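PDB 6ZTH: PlaB phospholipase from Legionella pneumophila, which probably hydrolyses phospholipids and binds NAD(+) at sites that include residues of neighbouring subunits in a four-chain assembly. Local coordinates for residues W165-S170 / R383-R388; I343-I348 / V453-M458; V379-N384 / L391-D396. All coordinates share one frame; numbering follows the deposited sequence.

Overall arrangement
The three contacts are neighbours in one region of the subunit, with centres 11 to 13 Å apart. Interaction 2 is a parallel strand pair (340-349 with 451-463) in a mixed sheet, and interaction 3, the hairpin 378-383/391-396, is nested in the chain between its two strands. Strand 391-396 also pairs with strand 340-349, so both contacts belong to that sheet. Interaction 1 brings in an earlier part of the chain: the turn after helix 160-166, which follows four strands of the six-stranded parallel sheet, meets the hairpin's loop. Interactions 1 and 3 share Arg383 and Asn384. The result links the parallel-sheet part, consistent with an alpha/beta-hydrolase core, to the sheet carrying an NAD site.

Interaction 1: residues W165-S170 / R383-R388; sequences WLELGS and RNLNNR. With NAD (nicotinamide-adenine-dinucleotide), chain K.
Glu167 and Asn384 both hold CG anti to the backbone N (chi1 -165° and -171°), which sends the carboxylate and the amide toward one another from a type II beta turn, Glu167 to Ser170, and from an Asx motif in the loop of the hairpin 378-383/391-396. The contact thus ties the turn after helix 160-166 to a loop that leads on from Arg383, an NAD-binding residue. Asn384 makes one of two direct polar links between the turns. Its ND2 donates an almost straight bond to Leu168 O (2.9 Å); the acceptor lies in the plane of the amide, although the donor stands above the plane of the Leu168 carbonyl. A bound water also accepts from ND2 at 3.1 Å. The other end of the amide looks back to its own loop: OD1 accepts from Asn387 N (2.9 Å) and more weakly from Asn386 N. With both ends engaged, the rotation of the amide is fixed.

Glu167 has an extended chain beyond CG and reaches across the side chain of Leu385 at about a right angle. Its OE2 is shared with Gln140 NE2, so two donors grip one carboxylate oxygen in a buried setting. Gly169, with positive phi at the third position of the turn, brings the backbone to within 5.8 Å of Asn384, CA to CA. Ser170 is the N-cap of helix 171-179, its OG accepting from Ser173 N. Across the joint, Leu385 N donates to Glu167 OE2 at 2.8 Å, approaching from above the carboxylate plane.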
loop_
_atom_site.group_PDB
_atom_site.type_symbol
_atom_site.label_atom_id
_atom_site.label_comp_id
_atom_site.label_asym_id
_atom_site.label_seq_id
_atom_site.Cartn_x
_atom_site.Cartn_y
_atom_site.Cartn_z
ATOM N N TRP D 165 -1.919 17.724 8.524
ATOM C CA TRP D 165 -1.484 19.109 8.598
ATOM C C TRP D 165 -0.316 19.281 9.560
ATOM O O TRP D 165 0.639 20.007 9.259
ATOM C CB TRP D 165 -2.651 20.004 9.018
ATOM C CG TRP D 165 -2.463 21.389 8.544
ATOM C CD1 TRP D 165 -2.948 21.934 7.394
ATOM C CD2 TRP D 165 -1.706 22.413 9.189
ATOM N NE1 TRP D 165 -2.548 23.242 7.287
ATOM C CE2 TRP D 165 -1.783 23.561 8.377
ATOM C CE3 TRP D 165 -0.974 22.474 10.379
ATOM C CZ2 TRP D 165 -1.158 24.755 8.716
ATOM C CZ3 TRP D 165 -0.355 23.660 10.713
ATOM C CH2 TRP D 165 -0.440 24.779 9.876
ATOM N N LEU D 166 -0.372 18.620 10.718
ATOM C CA LEU D 166 0.692 18.753 11.703
ATOM C C LEU D 166 1.953 17.999 11.299
ATOM O O LEU D 166 3.036 18.323 11.798
ATOM C CB LEU D 166 0.213 18.256 13.066
ATOM C CG LEU D 166 -0.817 19.124 13.790
ATOM C CD1 LEU D 166 -1.101 18.571 15.183
ATOM C CD2 LEU D 166 -0.350 20.571 13.872
ATOM N N GLU D 167 1.840 17.007 10.417
ATOM C CA GLU D 167 3.010 16.249 9.993
ATOM C C GLU D 167 4.081 17.186 9.449
ATOM O O GLU D 167 3.796 18.074 8.640
ATOM C CB GLU D 167 2.621 15.224 8.928
ATOM C CG GLU D 167 3.677 14.155 8.702
ATOM C CD GLU D 167 3.263 13.125 7.673
ATOM O OE1 GLU D 167 2.241 13.342 6.989
ATOM O OE2 GLU D 167 3.961 12.098 7.550
ATOM N N LEU D 168 5.316 16.985 9.902
ATOM C CA LEU D 168 6.420 17.818 9.445
ATOM C C LEU D 168 6.528 17.758 7.927
ATOM O O LEU D 168 6.447 16.681 7.326
ATOM C CB LEU D 168 7.727 17.365 10.093
ATOM C CG LEU D 168 7.744 17.339 11.623
ATOM C CD1 LEU D 168 9.092 16.859 12.138
ATOM C CD2 LEU D 168 7.412 18.706 12.198
ATOM N N GLY D 169 6.689 18.922 7.307
ATOM C CA GLY D 169 6.850 18.986 5.869
ATOM C C GLY D 169 5.612 18.637 5.079
ATOM O O GLY D 169 5.723 18.173 3.940
ATOM N N SER D 170 4.429 18.840 5.650
ATOM C CA SER D 170 3.200 18.612 4.904
ATOM C C SER D 170 2.995 19.727 3.886
ATOM O O SER D 170 3.297 20.895 4.152
ATOM C CB SER D 170 2.005 18.536 5.849
ATOM O OG SER D 170 1.560 19.831 6.211
ATOM N N ARG D 383 10.849 12.034 6.788
ATOM C CA ARG D 383 10.310 12.153 5.439
ATOM C C ARG D 383 8.790 12.116 5.536
ATOM O O ARG D 383 8.225 11.173 6.101
ATOM C CB ARG D 383 10.829 11.032 4.540
ATOM C CG ARG D 383 10.382 11.129 3.086
ATOM C CD ARG D 383 10.433 9.774 2.382
ATOM N NE ARG D 383 11.765 9.428 1.884
ATOM C CZ ARG D 383 12.399 10.075 0.909
ATOM N NH1 ARG D 383 11.832 11.118 0.321
ATOM N NH2 ARG D 383 13.605 9.680 0.523
ATOM N N ASN D 384 8.135 13.144 4.999
ATOM C CA ASN D 384 6.682 13.211 5.065
ATOM C C ASN D 384 6.067 11.977 4.416
ATOM O O ASN D 384 6.547 11.489 3.388
ATOM C CB ASN D 384 6.177 14.481 4.381
ATOM C CG ASN D 384 4.696 14.719 4.614
ATOM O OD1 ASN D 384 3.850 14.155 3.921
ATOM N ND2 ASN D 384 4.378 15.556 5.594
ATOM N N LEU D 385 4.995 11.470 5.028
ATOM C CA LEU D 385 4.389 10.230 4.553
ATOM C C LEU D 385 3.599 10.457 3.269
ATOM O O LEU D 385 3.714 9.682 2.312
ATOM C CB LEU D 385 3.489 9.638 5.638
ATOM C CG LEU D 385 4.165 8.900 6.794
ATOM C CD1 LEU D 385 3.116 8.220 7.669
ATOM C CD2 LEU D 385 5.180 7.881 6.301
ATOM N N ASN D 386 2.790 11.518 3.227
ATOM C CA ASN D 386 1.934 11.748 2.068
ATOM C C ASN D 386 2.695 12.359 0.899
ATOM O O ASN D 386 2.339 12.113 -0.258
ATOM C CB ASN D 386 0.756 12.642 2.457
ATOM C CG ASN D 386 -0.299 11.899 3.254
ATOM O OD1 ASN D 386 -0.536 10.711 3.035
ATOM N ND2 ASN D 386 -0.936 12.597 4.187
ATOM N N ASN D 387 3.730 13.150 1.170
ATOM C CA ASN D 387 4.590 13.709 0.128
ATOM C C ASN D 387 6.012 13.230 0.402
ATOM O O ASN D 387 6.729 13.817 1.220
ATOM C CB ASN D 387 4.510 15.230 0.090
ATOM C CG ASN D 387 5.284 15.822 -1.074
ATOM O OD1 ASN D 387 6.158 15.173 -1.648
ATOM N ND2 ASN D 387 4.966 17.061 -1.430
ATOM N N ARG D 388 6.424 12.169 -0.294
ATOM C CA ARG D 388 7.738 11.587 -0.047
ATOM C C ARG D 388 8.874 12.554 -0.352
ATOM O O ARG D 388 9.979 12.374 0.166
ATOM C CB ARG D 388 7.893 10.311 -0.877
ATOM C CG ARG D 388 6.789 9.283 -0.648
ATOM C CD ARG D 388 5.688 9.355 -1.705
ATOM N NE ARG D 388 6.200 9.219 -3.069
ATOM C CZ ARG D 388 6.328 8.066 -3.724
ATOM N NH1 ARG D 388 5.984 6.920 -3.154
ATOM N NH2 ARG D 388 6.804 8.062 -4.961
HETATM P PA NAD K . 14.602 7.192 8.261
HETATM O O1A NAD K . 13.591 7.579 9.300
HETATM O O2A NAD K . 15.981 7.624 8.715
HETATM O O5B NAD K . 14.229 7.925 6.846
HETATM C C5B NAD K . 12.953 7.678 6.278
HETATM C C4B NAD K . 13.015 7.986 4.721
HETATM O O4B NAD K . 13.666 9.391 4.531
HETATM C C3B NAD K . 13.760 7.153 4.127
HETATM O O3B NAD K . 13.181 6.813 2.822
HETATM C C2B NAD K . 15.226 7.910 3.905
HETATM O O2B NAD K . 15.954 7.311 2.787
HETATM C C1B NAD K . 14.895 9.126 3.640
HETATM N N9A NAD K . 16.026 10.084 3.912
HETATM C C8A NAD K . 16.502 10.248 5.150
HETATM N N7A NAD K . 17.502 11.148 5.085
HETATM C C5A NAD K . 17.630 11.541 3.803
HETATM C C6A NAD K . 18.479 12.440 3.169
HETATM N N6A NAD K . 19.564 13.293 3.698
HETATM N N1A NAD K . 18.373 12.631 1.865
HETATM C C2A NAD K . 17.439 11.956 1.146
HETATM N N3A NAD K . 16.604 11.074 1.758
HETATM C C4A NAD K . 16.714 10.879 3.083
HETATM O O3 NAD K . 14.577 5.544 8.052
HETATM P PN NAD K . 15.527 4.740 6.979
HETATM O O1N NAD K . 16.698 5.611 6.597
HETATM O O2N NAD K . 14.722 4.407 5.732
HETATM O O5D NAD K . 16.071 3.332 7.676
HETATM C C5D NAD K . 15.151 2.279 7.896
HETATM C C4D NAD K . 15.270 1.775 9.325
HETATM O O4D NAD K . 16.526 1.621 9.644
HETATM C C3D NAD K . 14.631 2.878 10.385
HETATM O O3D NAD K . 14.070 2.159 11.562
HETATM C C2D NAD K . 15.582 3.591 10.739
HETATM O O2D NAD K . 15.328 4.209 12.097
HETATM C C1D NAD K . 16.783 2.546 10.811
HETATM N N1N NAD K . 17.978 3.136 10.686
HETATM C C2N NAD K . 18.523 3.330 9.457
HETATM C C3N NAD K . 19.781 3.935 9.336
HETATM C C7N NAD K . 20.410 4.157 7.923
HETATM O O7N NAD K . 21.559 3.960 7.755
HETATM N N7N NAD K . 19.572 4.608 6.798
HETATM C C4N NAD K . 20.454 4.336 10.457
HETATM C C5N NAD K . 19.905 4.142 11.687
HETATM C C6N NAD K . 18.650 3.532 11.804
HETATM O O HOH W 1 1.323 15.057 5.485
#

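Interaction 2: residues I343-I348 / V453-M458; sequences IIFRLI and VMVEIM
Two parallel strands of the mixed sheet, 340-349 and 451-463, run side by side in exact one-to-one register from Ile343 with Val453 to Ile348 with Met458, their axes 4.5 Å apart and 18° from parallel. The ladder has the staggered pattern of parallel pairing, in which one residue binds two residues flanking its partner: Ile344 N donates to Val453 O (2.8 Å), while Ile344 O accepts from Val455 N. Arg346 repeats this between Val455 and Ile457, and Ile348 N closes the segment on Ile457 O (2.7 Å).

Side chains alternate between two unlike faces. On that of Ile343, Phe345 and Leu347, neighbours lie alongside one another pointing the same way. Ile343 CG1 meets Val453 CG1 at 3.6 Å, and the CE1 corner of the Phe345 ring comes obliquely to 3.3 Å from Val455 CG1; Phe415 adds an edge-to-face ring contact to the same phenyl group.

The other face carries a salt bridge. With CG anti to the backbone N in both Arg346 and Glu456 (chi1 180° and 177°), the extended chains lie side by side, and Arg346 NH1 reaches Glu456 OE2 at 2.7 Å from well above the carboxylate plane. Ile348 CG2 lies over one face of the guanidinium, toward its rim, and Trp174 of helix 171-179 packs on both partners. This bridge, with a long, weak ion pair from OE1 to Lys234, probably offsets the cost of burying Glu456. Strand 340-349 also runs antiparallel to strand 391-396; one parallel and one antiparallel neighbour is what defines a mixed beta sheet.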
loop_
_atom_site.group_PDB
_atom_site.type_symbol
_atom_site.label_atom_id
_atom_site.label_comp_id
_atom_site.label_asym_id
_atom_site.label_seq_id
_atom_site.Cartn_x
_atom_site.Cartn_y
_atom_site.Cartn_z
ATOM N N ILE D 343 15.364 22.521 9.139
ATOM C CA ILE D 343 15.389 22.688 7.690
ATOM C C ILE D 343 14.270 21.844 7.101
ATOM O O ILE D 343 14.163 20.648 7.397
ATOM C CB ILE D 343 16.747 22.290 7.089
ATOM C CG1 ILE D 343 17.893 22.931 7.870
ATOM C CG2 ILE D 343 16.812 22.707 5.628
ATOM C CD1 ILE D 343 19.256 22.734 7.228
ATOM N N ILE D 344 13.442 22.464 6.266
ATOM C CA ILE D 344 12.323 21.801 5.607
ATOM C C ILE D 344 12.603 21.826 4.112
ATOM O O ILE D 344 12.492 22.879 3.471
ATOM C CB ILE D 344 10.982 22.471 5.942
ATOM C CG1 ILE D 344 10.632 22.213 7.411
ATOM C CG2 ILE D 344 9.890 21.963 5.017
ATOM C CD1 ILE D 344 9.400 22.946 7.903
ATOM N N PHE D 345 12.963 20.671 3.557
ATOM C CA PHE D 345 13.378 20.575 2.165
ATOM C C PHE D 345 12.201 20.198 1.275
ATOM O O PHE D 345 11.532 19.187 1.514
ATOM C CB PHE D 345 14.493 19.537 2.006
ATOM C CG PHE D 345 15.861 20.058 2.328
ATOM C CD1 PHE D 345 16.440 21.053 1.559
ATOM C CD2 PHE D 345 16.572 19.549 3.400
ATOM C CE1 PHE D 345 17.700 21.536 1.857
ATOM C CE2 PHE D 345 17.831 20.026 3.702
ATOM C CZ PHE D 345 18.397 21.020 2.929
ATOM N N ARG D 346 11.954 21.014 0.254
ATOM C CA ARG D 346 11.047 20.675 -0.834
ATOM C C ARG D 346 11.857 20.603 -2.120
ATOM O O ARG D 346 12.745 21.430 -2.351
ATOM C CB ARG D 346 9.920 21.697 -0.984
ATOM C CG ARG D 346 8.954 21.375 -2.118
ATOM C CD ARG D 346 7.903 22.463 -2.296
ATOM N NE ARG D 346 6.844 22.050 -3.214
ATOM C CZ ARG D 346 6.680 22.522 -4.450
ATOM N NH1 ARG D 346 7.505 23.438 -4.945
ATOM N NH2 ARG D 346 5.682 22.072 -5.195
ATOM N N LEU D 347 11.549 19.618 -2.957
ATOM C CA LEU D 347 12.325 19.359 -4.162
ATOM C C LEU D 347 11.387 19.227 -5.349
ATOM O O LEU D 347 10.553 18.316 -5.389
ATOM C CB LEU D 347 13.176 18.098 -3.992
ATOM C CG LEU D 347 14.301 18.278 -2.970
ATOM C CD1 LEU D 347 13.869 17.823 -1.581
ATOM C CD2 LEU D 347 15.550 17.548 -3.426
ATOM N N ILE D 348 11.526 20.139 -6.308
ATOM C CA ILE D 348 10.768 20.133 -7.545
ATOM C C ILE D 348 11.754 20.191 -8.708
ATOM O O ILE D 348 12.969 20.238 -8.516
ATOM C CB ILE D 348 9.764 21.300 -7.618
ATOM C CG1 ILE D 348 10.424 22.594 -7.139
ATOM C CG2 ILE D 348 8.531 20.994 -6.782
ATOM C CD1 ILE D 348 9.764 23.849 -7.659
ATOM N N VAL D 453 13.930 26.833 8.729
ATOM C CA VAL D 453 14.241 27.374 7.412
ATOM C C VAL D 453 13.589 26.485 6.363
ATOM O O VAL D 453 13.618 25.253 6.471
ATOM C CB VAL D 453 15.762 27.486 7.173
ATOM C CG1 VAL D 453 16.394 26.111 6.988
ATOM C CG2 VAL D 453 16.041 28.379 5.968
HETATM N N MSE D 454 12.994 27.111 5.357
HETATM C CA MSE D 454 12.344 26.385 4.277
HETATM C C MSE D 454 13.210 26.467 3.032
HETATM O O MSE D 454 13.570 27.557 2.586
HETATM C CB MSE D 454 10.960 26.951 4.002
HETATM C CG MSE D 454 10.199 27.320 5.254
HETATM SE SE MSE D 454 8.549 28.241 4.826
HETATM C CE MSE D 454 7.388 27.295 6.070
ATOM N N VAL D 455 13.546 25.310 2.473
ATOM C CA VAL D 455 14.459 25.218 1.343
ATOM C C VAL D 455 13.733 24.494 0.219
ATOM O O VAL D 455 13.399 23.309 0.347
ATOM C CB VAL D 455 15.763 24.499 1.715
ATOM C CG1 VAL D 455 16.682 24.410 0.507
ATOM C CG2 VAL D 455 16.455 25.216 2.868
ATOM N N GLU D 456 13.483 25.207 -0.876
ATOM C CA GLU D 456 12.871 24.643 -2.073
ATOM C C GLU D 456 13.956 24.461 -3.126
ATOM O O GLU D 456 14.644 25.423 -3.487
ATOM C CB GLU D 456 11.753 25.546 -2.592
ATOM C CG GLU D 456 11.105 25.068 -3.883
ATOM C CD GLU D 456 9.789 25.769 -4.167
ATOM O OE1 GLU D 456 9.778 26.723 -4.973
ATOM O OE2 GLU D 456 8.764 25.369 -3.580
ATOM N N ILE D 457 14.108 23.233 -3.614
ATOM C CA ILE D 457 15.185 22.866 -4.526
ATOM C C ILE D 457 14.572 22.548 -5.882
ATOM O O ILE D 457 13.811 21.579 -6.011
ATOM C CB ILE D 457 15.994 21.667 -3.993
ATOM C CG1 ILE D 457 16.448 21.906 -2.546
ATOM C CG2 ILE D 457 17.175 21.370 -4.919
ATOM C CD1 ILE D 457 17.846 22.474 -2.396
HETATM N N MSE D 458 14.895 23.357 -6.888
HETATM C CA MSE D 458 14.454 23.085 -8.254
HETATM C C MSE D 458 15.604 22.533 -9.099
HETATM O O MSE D 458 16.600 23.222 -9.326
HETATM C CB MSE D 458 13.893 24.346 -8.920
HETATM C CG MSE D 458 13.473 24.120 -10.372
HETATM SE SE MSE D 458 12.198 25.415 -11.087
HETATM C CE MSE D 458 13.442 26.632 -11.961
#

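Interaction 3: residues V379-N384 / L391-D396; sequences VDRQRN and LTYFLD. With NAD (nicotinamide-adenine-dinucleotide), chain K.
Arg381 and Tyr393 form a non-hydrogen-bonded pair in the antiparallel hairpin 378-383/391-396, and their side chains build one wall of an NAD site. The cross-strand pairing puts Arg381 CB over the face of the Tyr393 ring, toward its rim, in a CH-pi contact 4.2 Å from the centroid and 17° off the normal. With CG between the backbone N and the carbonyl carbon (chi1 78°) and the chain extended from there to NE, the guanidinium reaches the diphosphate. It lays one face against C8A of the adenine and turns NE and NH2 to the oxygens O2A and O1N. Two of these bonds are modelled unusually short, so their lengths are doubtful, and a third, NH2 to O2A, is weak, but the pairing of positive and negative groups is plain. Tyr393 meets the base at its amino group, OH accepting from NAD N6A at 3.0 Å.

Two residues on, at the next non-hydrogen-bonded pair, Arg383 bends at chi3 (-83°) and folds over the ribose, where NE donates to NAD O3B (3.1 Å) in the plane of the guanidinium. Leu391 faces both ways: CD1 rests on Arg383 CB at 3.7 Å, while CD2 touches adenine N1A at 3.3 Å.

On the face of Asp380, Gln382, Thr392 and Phe394 the packing is mostly protein, though a further NAD touches Asp380 and Gln382. Asp380 OD1 is hydrogen-bonded to Tyr211 OH of its own chain, and OD2 forms a salt bridge to Arg222, which also makes a cation-pi contact with Phe394. Phe394 O accepts from both Val379 N (3.0 Å) and Asp380 N (3.2 Å), a classic beta bulge; Val379 CB meets the Phe394 ring obliquely. This bulged hairpin is part of an NAD site at a subunit interface, completed by Leu360 of the same chain and by Tyr211 and Asn209 of a neighbouring subunit.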
loop_
_atom_site.group_PDB
_atom_site.type_symbol
_atom_site.label_atom_id
_atom_site.label_comp_id
_atom_site.label_asym_id
_atom_site.label_seq_id
_atom_site.Cartn_x
_atom_site.Cartn_y
_atom_site.Cartn_z
ATOM N N VAL D 379 20.223 15.681 14.856
ATOM C CA VAL D 379 19.305 15.276 15.909
ATOM C C VAL D 379 18.217 14.349 15.383
ATOM O O VAL D 379 17.893 13.342 16.024
ATOM C CB VAL D 379 18.672 16.502 16.603
ATOM C CG1 VAL D 379 18.064 16.094 17.938
ATOM C CG2 VAL D 379 19.701 17.604 16.792
ATOM N N ASP D 380 17.643 14.661 14.223
ATOM C CA ASP D 380 16.538 13.869 13.707
ATOM C C ASP D 380 16.259 14.246 12.261
ATOM O O ASP D 380 16.471 15.390 11.850
ATOM C CB ASP D 380 15.273 14.071 14.551
ATOM C CG ASP D 380 14.093 13.333 13.997
ATOM O OD1 ASP D 380 14.121 12.078 13.966
ATOM O OD2 ASP D 380 13.098 13.983 13.594
ATOM N N ARG D 381 15.783 13.262 11.499
ATOM C CA ARG D 381 15.327 13.455 10.130
ATOM C C ARG D 381 13.989 12.752 9.955
ATOM O O ARG D 381 13.759 11.688 10.540
ATOM C CB ARG D 381 16.334 12.908 9.114
ATOM C CG ARG D 381 16.276 11.396 8.958
ATOM C CD ARG D 381 17.606 10.810 8.504
ATOM N NE ARG D 381 17.432 9.485 7.912
ATOM C CZ ARG D 381 18.369 8.831 7.234
ATOM N NH1 ARG D 381 19.567 9.371 7.053
ATOM N NH2 ARG D 381 18.105 7.633 6.730
ATOM N N GLN D 382 13.116 13.342 9.145
ATOM C CA GLN D 382 11.815 12.750 8.882
ATOM C C GLN D 382 11.410 13.043 7.447
ATOM O O GLN D 382 11.610 14.155 6.949
ATOM C CB GLN D 382 10.749 13.281 9.849
ATOM C CG GLN D 382 9.763 12.220 10.316
ATOM C CD GLN D 382 8.723 12.763 11.278
ATOM O OE1 GLN D 382 8.621 12.312 12.419
ATOM N NE2 GLN D 382 7.941 13.734 10.819
ATOM N N ARG D 383 10.849 12.034 6.788
ATOM C CA ARG D 383 10.310 12.153 5.439
ATOM C C ARG D 383 8.790 12.116 5.536
ATOM O O ARG D 383 8.225 11.173 6.101
ATOM C CB ARG D 383 10.829 11.032 4.540
ATOM C CG ARG D 383 10.382 11.129 3.086
ATOM C CD ARG D 383 10.433 9.774 2.382
ATOM N NE ARG D 383 11.765 9.428 1.884
ATOM C CZ ARG D 383 12.399 10.075 0.909
ATOM N NH1 ARG D 383 11.832 11.118 0.321
ATOM N NH2 ARG D 383 13.605 9.680 0.523
ATOM N N ASN D 384 8.135 13.144 4.999
ATOM C CA ASN D 384 6.682 13.211 5.065
ATOM C C ASN D 384 6.067 11.977 4.416
ATOM O O ASN D 384 6.547 11.489 3.388
ATOM C CB ASN D 384 6.177 14.481 4.381
ATOM C CG ASN D 384 4.696 14.719 4.614
ATOM O OD1 ASN D 384 3.850 14.155 3.921
ATOM N ND2 ASN D 384 4.378 15.556 5.594
ATOM N N LEU D 391 11.549 16.635 3.087
ATOM C CA LEU D 391 12.552 16.163 4.033
ATOM C C LEU D 391 12.782 17.246 5.074
ATOM O O LEU D 391 13.202 18.357 4.733
ATOM C CB LEU D 391 13.859 15.825 3.315
ATOM C CG LEU D 391 14.557 14.505 3.637
ATOM C CD1 LEU D 391 13.606 13.326 3.656
ATOM C CD2 LEU D 391 15.665 14.285 2.613
ATOM N N THR D 392 12.510 16.925 6.335
ATOM C CA THR D 392 12.704 17.853 7.442
ATOM C C THR D 392 13.870 17.367 8.292
ATOM O O THR D 392 13.817 16.271 8.860
ATOM C CB THR D 392 11.439 17.978 8.291
ATOM O OG1 THR D 392 10.350 18.419 7.470
ATOM C CG2 THR D 392 11.657 18.977 9.418
ATOM N N TYR D 393 14.917 18.182 8.372
ATOM C CA TYR D 393 16.080 17.893 9.196
ATOM C C TYR D 393 16.021 18.732 10.467
ATOM O O TYR D 393 15.681 19.918 10.424
ATOM C CB TYR D 393 17.373 18.191 8.436
ATOM C CG TYR D 393 18.103 16.962 7.940
ATOM C CD1 TYR D 393 17.611 16.217 6.877
ATOM C CD2 TYR D 393 19.290 16.551 8.532
ATOM C CE1 TYR D 393 18.279 15.095 6.420
ATOM C CE2 TYR D 393 19.965 15.434 8.082
ATOM C CZ TYR D 393 19.456 14.708 7.028
ATOM O OH TYR D 393 20.129 13.593 6.583
ATOM N N PHE D 394 16.347 18.110 11.598
ATOM C CA PHE D 394 16.435 18.798 12.882
ATOM C C PHE D 394 17.884 18.748 13.345
ATOM O O PHE D 394 18.443 17.661 13.530
ATOM C CB PHE D 394 15.506 18.166 13.917
ATOM C CG PHE D 394 15.168 19.078 15.065
ATOM C CD1 PHE D 394 14.731 20.375 14.839
ATOM C CD2 PHE D 394 15.285 18.638 16.371
ATOM C CE1 PHE D 394 14.423 21.213 15.893
ATOM C CE2 PHE D 394 14.976 19.470 17.431
ATOM C CZ PHE D 394 14.545 20.760 17.191
ATOM N N LEU D 395 18.483 19.921 13.540
ATOM C CA LEU D 395 19.914 20.046 13.754
ATOM C C LEU D 395 20.196 20.890 14.987
ATOM O O LEU D 395 19.400 21.752 15.367
ATOM C CB LEU D 395 20.601 20.680 12.533
ATOM C CG LEU D 395 20.001 20.343 11.168
ATOM C CD1 LEU D 395 20.436 21.350 10.117
ATOM C CD2 LEU D 395 20.394 18.939 10.749
ATOM N N ASP D 396 21.347 20.635 15.605
ATOM C CA ASP D 396 21.804 21.402 16.758
ATOM C C ASP D 396 22.610 22.594 16.256
ATOM O O ASP D 396 23.685 22.421 15.674
ATOM C CB ASP D 396 22.639 20.532 17.694
ATOM C CG ASP D 396 22.854 21.175 19.048
ATOM O OD1 ASP D 396 23.537 22.220 19.110
ATOM O OD2 ASP D 396 22.342 20.637 20.051
HETATM P PA NAD K . 14.602 7.192 8.261
HETATM O O1A NAD K . 13.591 7.579 9.300
HETATM O O2A NAD K . 15.981 7.624 8.715
HETATM O O5B NAD K . 14.229 7.925 6.846
HETATM C C5B NAD K . 12.953 7.678 6.278
HETATM C C4B NAD K . 13.015 7.986 4.721
HETATM O O4B NAD K . 13.666 9.391 4.531
HETATM C C3B NAD K . 13.760 7.153 4.127
HETATM O O3B NAD K . 13.181 6.813 2.822
HETATM C C2B NAD K . 15.226 7.910 3.905
HETATM O O2B NAD K . 15.954 7.311 2.787
HETATM C C1B NAD K . 14.895 9.126 3.640
HETATM N N9A NAD K . 16.026 10.084 3.912
HETATM C C8A NAD K . 16.502 10.248 5.150
HETATM N N7A NAD K . 17.502 11.148 5.085
HETATM C C5A NAD K . 17.630 11.541 3.803
HETATM C C6A NAD K . 18.479 12.440 3.169
HETATM N N6A NAD K . 19.564 13.293 3.698
HETATM N N1A NAD K . 18.373 12.631 1.865
HETATM C C2A NAD K . 17.439 11.956 1.146
HETATM N N3A NAD K . 16.604 11.074 1.758
HETATM C C4A NAD K . 16.714 10.879 3.083
HETATM O O3 NAD K . 14.577 5.544 8.052
HETATM P PN NAD K . 15.527 4.740 6.979
HETATM O O1N NAD K . 16.698 5.611 6.597
HETATM O O2N NAD K . 14.722 4.407 5.732
HETATM O O5D NAD K . 16.071 3.332 7.676
HETATM C C5D NAD K . 15.151 2.279 7.896
HETATM C C4D NAD K . 15.270 1.775 9.325
HETATM O O4D NAD K . 16.526 1.621 9.644
HETATM C C3D NAD K . 14.631 2.878 10.385
HETATM O O3D NAD K . 14.070 2.159 11.562
HETATM C C2D NAD K . 15.582 3.591 10.739
HETATM O O2D NAD K . 15.328 4.209 12.097
HETATM C C1D NAD K . 16.783 2.546 10.811
HETATM N N1N NAD K . 17.978 3.136 10.686
HETATM C C2N NAD K . 18.523 3.330 9.457
HETATM C C3N NAD K . 19.781 3.935 9.336
HETATM C C7N NAD K . 20.410 4.157 7.923
HETATM O O7N NAD K . 21.559 3.960 7.755
HETATM N N7N NAD K . 19.572 4.608 6.798
HETATM C C4N NAD K . 20.454 4.336 10.457
HETATM C C5N NAD K . 19.905 4.142 11.687
HETATM C C6N NAD K . 18.650 3.532 11.804
#